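Local coordinates for protein lectin 2 (Agrocybe aegerita, PDB 4TQJ) that specifically recognises non-reducing terminal N-acetylglucosamine, as a fungal lectin folded into a beta-propeller, at residues A64-T69 with V82-N87; D122-G127 with R143-L148. The protein carries 1 engineered substitution. All blocks are in the same frame, centred on the assembly; numbering follows the deposited sequence.

Contact 1: residues A64-T69 with V82-N87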
loop_
_atom_site.group_PDB
_atom_site.type_symbol
_atom_site.label_atom_id
_atom_site.label_comp_id
_atom_site.label_asym_id
_atom_site.label_seq_id
_atom_site.Cartn_x
_atom_site.Cartn_y
_atom_site.Cartn_z
ATOM N N ALA A 64 8.631 -6.192 10.508
ATOM C CA ALA A 64 9.400 -4.971 10.292
ATOM C C ALA A 64 10.060 -4.972 8.923
ATOM O O ALA A 64 10.225 -6.025 8.303
ATOM C CB ALA A 64 10.439 -4.788 11.392
ATOM N N ASP A 65 10.432 -3.793 8.449
ATOM C CA ASP A 65 11.125 -3.698 7.176
ATOM C C ASP A 65 12.608 -3.931 7.422
ATOM O O ASP A 65 13.326 -3.028 7.857
ATOM C CB ASP A 65 10.888 -2.336 6.512
ATOM C CG ASP A 65 11.545 -2.241 5.132
ATOM O OD1 ASP A 65 12.102 -3.254 4.685
ATOM O OD2 ASP A 65 11.495 -1.169 4.498
ATOM N N THR A 66 13.054 -5.153 7.166
ATOM C CA THR A 66 14.447 -5.517 7.370
ATOM C C THR A 66 15.310 -5.349 6.123
ATOM O O THR A 66 16.514 -5.573 6.176
ATOM C CB THR A 66 14.584 -6.972 7.839
ATOM O OG1 THR A 66 14.197 -7.847 6.776
ATOM C CG2 THR A 66 13.708 -7.228 9.063
ATOM N N THR A 67 14.713 -4.959 5.006
ATOM C CA THR A 67 15.483 -4.885 3.763
ATOM C C THR A 67 15.584 -3.473 3.213
ATOM O O THR A 67 16.485 -3.172 2.444
ATOM C CB THR A 67 14.908 -5.802 2.671
ATOM O OG1 THR A 67 13.575 -5.385 2.334
ATOM C CG2 THR A 67 14.901 -7.253 3.136
ATOM N N GLY A 68 14.646 -2.616 3.595
ATOM C CA GLY A 68 14.679 -1.228 3.186
ATOM C C GLY A 68 13.777 -0.929 2.007
ATOM O O GLY A 68 13.784 0.186 1.487
ATOM N N THR A 69 12.995 -1.917 1.585
ATOM C CA THR A 69 12.072 -1.747 0.461
ATOM C C THR A 69 10.823 -0.951 0.821
ATOM O O THR A 69 10.120 -0.448 -0.056
ATOM C CB THR A 69 11.592 -3.102 -0.068
ATOM O OG1 THR A 69 10.889 -3.792 0.973
ATOM C CG2 THR A 69 12.770 -3.942 -0.513
ATOM N N VAL A 82 17.569 -15.369 14.852
ATOM C CA VAL A 82 16.497 -14.622 14.226
ATOM C C VAL A 82 16.297 -15.075 12.792
ATOM O O VAL A 82 17.258 -15.180 12.028
ATOM C CB VAL A 82 16.807 -13.120 14.262
ATOM C CG1 VAL A 82 15.668 -12.325 13.661
ATOM C CG2 VAL A 82 17.100 -12.689 15.706
ATOM N N TYR A 83 15.044 -15.361 12.443
ATOM C CA TYR A 83 14.681 -15.830 11.111
ATOM C C TYR A 83 13.770 -14.819 10.437
ATOM O O TYR A 83 12.862 -14.285 11.073
ATOM C CB TYR A 83 13.946 -17.164 11.210
ATOM C CG TYR A 83 14.715 -18.259 11.912
ATOM C CD1 TYR A 83 15.422 -19.215 11.182
ATOM C CD2 TYR A 83 14.726 -18.353 13.298
ATOM C CE1 TYR A 83 16.124 -20.226 11.812
ATOM C CE2 TYR A 83 15.427 -19.363 13.939
ATOM C CZ TYR A 83 16.123 -20.297 13.189
ATOM O OH TYR A 83 16.819 -21.309 13.820
ATOM N N VAL A 84 13.997 -14.567 9.147
ATOM C CA VAL A 84 13.228 -13.573 8.415
ATOM C C VAL A 84 12.591 -14.149 7.155
ATOM O O VAL A 84 13.241 -14.873 6.404
ATOM C CB VAL A 84 14.119 -12.378 7.987
ATOM C CG1 VAL A 84 13.319 -11.384 7.147
ATOM C CG2 VAL A 84 14.739 -11.696 9.197
ATOM N N SER A 85 11.319 -13.825 6.936
ATOM C CA SER A 85 10.648 -14.107 5.670
ATOM C C SER A 85 10.408 -12.809 4.920
ATOM O O SER A 85 9.532 -12.017 5.273
ATOM C CB SER A 85 9.318 -14.838 5.880
ATOM O OG SER A 85 9.520 -16.228 6.083
ATOM N N VAL A 86 11.186 -12.597 3.871
ATOM C CA VAL A 86 11.129 -11.352 3.134
ATOM C C VAL A 86 9.836 -11.191 2.333
ATOM O O VAL A 86 9.452 -12.072 1.571
ATOM C CB VAL A 86 12.372 -11.205 2.235
ATOM C CG1 VAL A 86 12.245 -9.975 1.334
ATOM C CG2 VAL A 86 13.631 -11.131 3.102
ATOM N N ASN A 87 9.161 -10.064 2.537
ATOM C CA ASN A 87 8.016 -9.656 1.722
ATOM C C ASN A 87 8.492 -9.216 0.329
ATOM O O ASN A 87 9.093 -8.153 0.190
ATOM C CB ASN A 87 7.313 -8.496 2.428
ATOM C CG ASN A 87 6.100 -7.968 1.677
ATOM O OD1 ASN A 87 5.914 -8.197 0.479
ATOM N ND2 ASN A 87 5.276 -7.220 2.391
HETATM O O HOH W 1 10.786 -6.839 1.845
HETATM O O HOH W 2 9.728 -5.876 -0.992
#

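Contact 2: residues D122-G127 with R143-L148. Engineered in segment 122-127: Thr-126 (natural residue Ile).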
loop_
_atom_site.group_PDB
_atom_site.type_symbol
_atom_site.label_atom_id
_atom_site.label_comp_id
_atom_site.label_asym_id
_atom_site.label_seq_id
_atom_site.Cartn_x
_atom_site.Cartn_y
_atom_site.Cartn_z
ATOM N N ASP A 122 14.393 1.181 13.344
ATOM C CA ASP A 122 15.367 1.920 12.547
ATOM C C ASP A 122 16.008 3.008 13.395
ATOM O O ASP A 122 15.768 4.190 13.189
ATOM C CB ASP A 122 14.669 2.537 11.338
ATOM C CG ASP A 122 15.630 3.246 10.392
ATOM O OD1 ASP A 122 16.864 3.114 10.552
ATOM O OD2 ASP A 122 15.127 3.927 9.476
ATOM N N ILE A 123 16.817 2.599 14.362
ATOM C CA ILE A 123 17.397 3.541 15.315
ATOM C C ILE A 123 18.463 4.439 14.692
ATOM O O ILE A 123 18.846 5.449 15.281
ATOM C CB ILE A 123 17.970 2.817 16.535
ATOM C CG1 ILE A 123 18.808 1.630 16.100
ATOM C CG2 ILE A 123 16.845 2.298 17.440
ATOM C CD1 ILE A 123 19.193 0.749 17.252
ATOM N N ARG A 124 18.934 4.079 13.502
ATOM C CA ARG A 124 19.948 4.885 12.809
ATOM C C ARG A 124 19.371 5.705 11.658
ATOM O O ARG A 124 20.100 6.408 10.955
ATOM C CB ARG A 124 21.103 4.001 12.327
ATOM C CG ARG A 124 21.972 3.453 13.465
ATOM C CD ARG A 124 23.057 2.492 12.965
ATOM N NE ARG A 124 22.477 1.309 12.342
ATOM C CZ ARG A 124 22.760 0.891 11.110
ATOM N NH1 ARG A 124 23.642 1.551 10.359
ATOM N NH2 ARG A 124 22.163 -0.192 10.630
ATOM N N LYS A 125 18.052 5.622 11.487
ATOM C CA LYS A 125 17.347 6.285 10.395
ATOM C C LYS A 125 17.930 5.972 9.015
ATOM O O LYS A 125 18.172 6.879 8.224
ATOM C CB LYS A 125 17.276 7.803 10.616
ATOM C CG LYS A 125 16.355 8.211 11.752
ATOM C CD LYS A 125 15.196 9.072 11.260
ATOM C CE LYS A 125 15.656 10.487 10.926
ATOM N NZ LYS A 125 14.546 11.304 10.366
ATOM N N THR A 126 18.134 4.691 8.720
ATOM C CA THR A 126 18.631 4.297 7.400
ATOM C C THR A 126 17.562 3.636 6.529
ATOM O O THR A 126 17.832 3.262 5.387
ATOM C CB THR A 126 19.888 3.397 7.487
ATOM O OG1 THR A 126 19.599 2.201 8.230
ATOM C CG2 THR A 126 21.021 4.144 8.159
ATOM N N GLY A 127 16.350 3.511 7.058
ATOM C CA GLY A 127 15.239 2.958 6.291
ATOM C C GLY A 127 15.013 1.461 6.450
ATOM O O GLY A 127 14.161 0.869 5.789
ATOM N N ARG A 143 23.348 -4.068 14.243
ATOM C CA ARG A 143 23.055 -3.168 13.150
ATOM C C ARG A 143 22.663 -3.956 11.900
ATOM O O ARG A 143 23.286 -4.963 11.554
ATOM C CB ARG A 143 24.241 -2.224 12.895
ATOM C CG ARG A 143 24.357 -1.127 13.954
ATOM C CD ARG A 143 25.769 -0.605 14.174
ATOM N NE ARG A 143 26.167 0.395 13.191
ATOM C CZ ARG A 143 26.921 1.459 13.461
ATOM N NH1 ARG A 143 27.351 1.685 14.693
ATOM N NH2 ARG A 143 27.233 2.309 12.493
ATOM N N ASN A 144 21.616 -3.486 11.236
ATOM C CA ASN A 144 21.161 -4.069 9.985
ATOM C C ASN A 144 21.980 -3.477 8.854
ATOM O O ASN A 144 21.805 -2.313 8.498
ATOM C CB ASN A 144 19.674 -3.759 9.776
ATOM C CG ASN A 144 19.110 -4.375 8.499
ATOM O OD1 ASN A 144 19.841 -4.665 7.552
ATOM N ND2 ASN A 144 17.793 -4.570 8.472
ATOM N N ASN A 145 22.878 -4.283 8.291
ATOM C CA ASN A 145 23.829 -3.782 7.310
ATOM C C ASN A 145 23.490 -4.087 5.866
ATOM O O ASN A 145 24.378 -4.145 5.017
ATOM C CB ASN A 145 25.224 -4.300 7.637
ATOM C CG ASN A 145 25.798 -3.631 8.845
ATOM O OD1 ASN A 145 25.620 -2.428 9.035
ATOM N ND2 ASN A 145 26.477 -4.399 9.685
ATOM N N GLY A 146 22.206 -4.274 5.587
ATOM C CA GLY A 146 21.759 -4.535 4.234
ATOM C C GLY A 146 21.893 -5.986 3.805
ATOM O O GLY A 146 22.820 -6.692 4.225
ATOM N N GLY A 147 20.962 -6.425 2.962
ATOM C CA GLY A 147 20.994 -7.763 2.388
ATOM C C GLY A 147 20.828 -8.859 3.419
ATOM O O GLY A 147 21.241 -10.002 3.194
ATOM N N LEU A 148 20.223 -8.507 4.554
ATOM C CA LEU A 148 20.022 -9.439 5.657
ATOM C C LEU A 148 21.331 -9.807 6.355
ATOM O O LEU A 148 21.410 -10.812 7.060
ATOM C CB LEU A 148 19.259 -10.694 5.213
ATOM C CG LEU A 148 17.819 -10.519 4.694
ATOM C CD1 LEU A 148 17.148 -11.874 4.523
ATOM C CD2 LEU A 148 16.970 -9.640 5.601
HETATM O O HOH W 3 24.335 -0.482 8.146
#

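Contact 1: residues A64-T69 with V82-N87
Thr-66 and Thr-67 meet Val-84 and Val-86 by side-chain packing, a small example of how a loop between two strands packs against the end of the strand two places along in the same blade of a beta-propeller. Thr-66 gives the most surface to the contact. Its hydroxyl does the touching: OG1 lies 3.7 Å from CG1 of Val-84, the two side chains running past one another in opposite directions. The first torsion of Thr-66 (chi1 68°) places OG1 between the backbone N and the carbonyl carbon and leaves CG2 beside the backbone N. Thr-67 has much the same torsion but touches with the other branch, its CG2 4.1 Å from CG2 of Val-86.

The hydroxyl of Thr-67 serves a polar link instead. It donates to a water at 3.2 Å from OG1, and that water donates in turn to the carbonyl O of Asn-87 at 2.7 Å. A second water, 2.6 Å from the same Asn-87 O, also donates to it and joins it to Thr-69 OG1. Two waters thus grip one carbonyl, and no direct hydrogen bond joins the segments.

Asp-65 shapes the loop from within. Its OD1 receives Thr-67 N in an Asx turn at 3.1 Å and Gly-68 N at 2.8 Å, both from one face of the carboxylate and well above its plane.

Around this pairing, strand 73-77 lies between strands 60-64 and 82-85 in the antiparallel sheet, and Val-75 packs on Thr-66. Asp-73 accepts hydrogen bonds from Asn-87 N through OD1 and from Thr-66 N through OD2, while strand 98-101 flanks Val-84 through Val-100.

Contact 2: residues D122-G127 with R143-L148
Arg-124 and Arg-143 cross at about a right angle where two loops of one propeller blade meet, the first between strands 117-121 and 130-134, the second between strands 139-142 and 154-157.

Stacking of aliphatic carbon on guanidinium makes most of the contact. The methylenes of Arg-143 lie over one face of the Arg-124 guanidinium, with CG 3.5 Å from Arg-124 NE, and Arg-124 CD lies in turn over a face of the Arg-143 guanidinium. Both chains bend at chi3 (-63° in Arg-124), and the guanidinium planes stand 33° apart. The two NE atoms of Arg-124 and Arg-143 are 3.9 Å apart, and Asp-130, salt-bridged to Arg-124 NE and touched by Arg-143, would partly balance the two charges. The hydroxyl of the engineered Thr-126 lies above the opposite face of the Arg-124 group, toward its rim.

The one direct hydrogen bond across the contact comes from the edge of that guanidinium: Arg-124 NH2 to Asn-144 O, 3.0 Å and weak, with an N-H...O angle of 134°.

Within the segments, Asp-122 grips its own loop through both oxygens, OD1 taking Thr-126 N by its syn lone pair and OD2 taking Gly-127 N. Asn-144 OD1 accepts Gly-146 N in an Asx turn, while its ND2 donates outside the segments, to Thr-66 O and Ala-129 O.

One water completes the link: it accepts from Arg-124 NH1 at 3.1 Å and donates both to Asn-144 O and, at 2.5 Å, to Asn-145 OD1.

In the fold
Contacts 1 and 2 show how adjoining blades of a propeller, each a four-stranded antiparallel sheet, are joined through their loops. They follow one another along the chain, lie on the same side of its centre, and have centres about 11 Å apart. A probable hydrogen bond ties them directly, from Asn-144 ND2 to Thr-66 O at 2.8 Å. Leu-148 packs alongside: its CD2 lies 3.5 Å from Thr-66 OG1 and its CD1 3.9 Å from Val-86 CG2. Contact 2 therefore supplies, from its second loop, both a polar and an apolar partner for contact 1. Neither contact is touched by the other chain of the assembly.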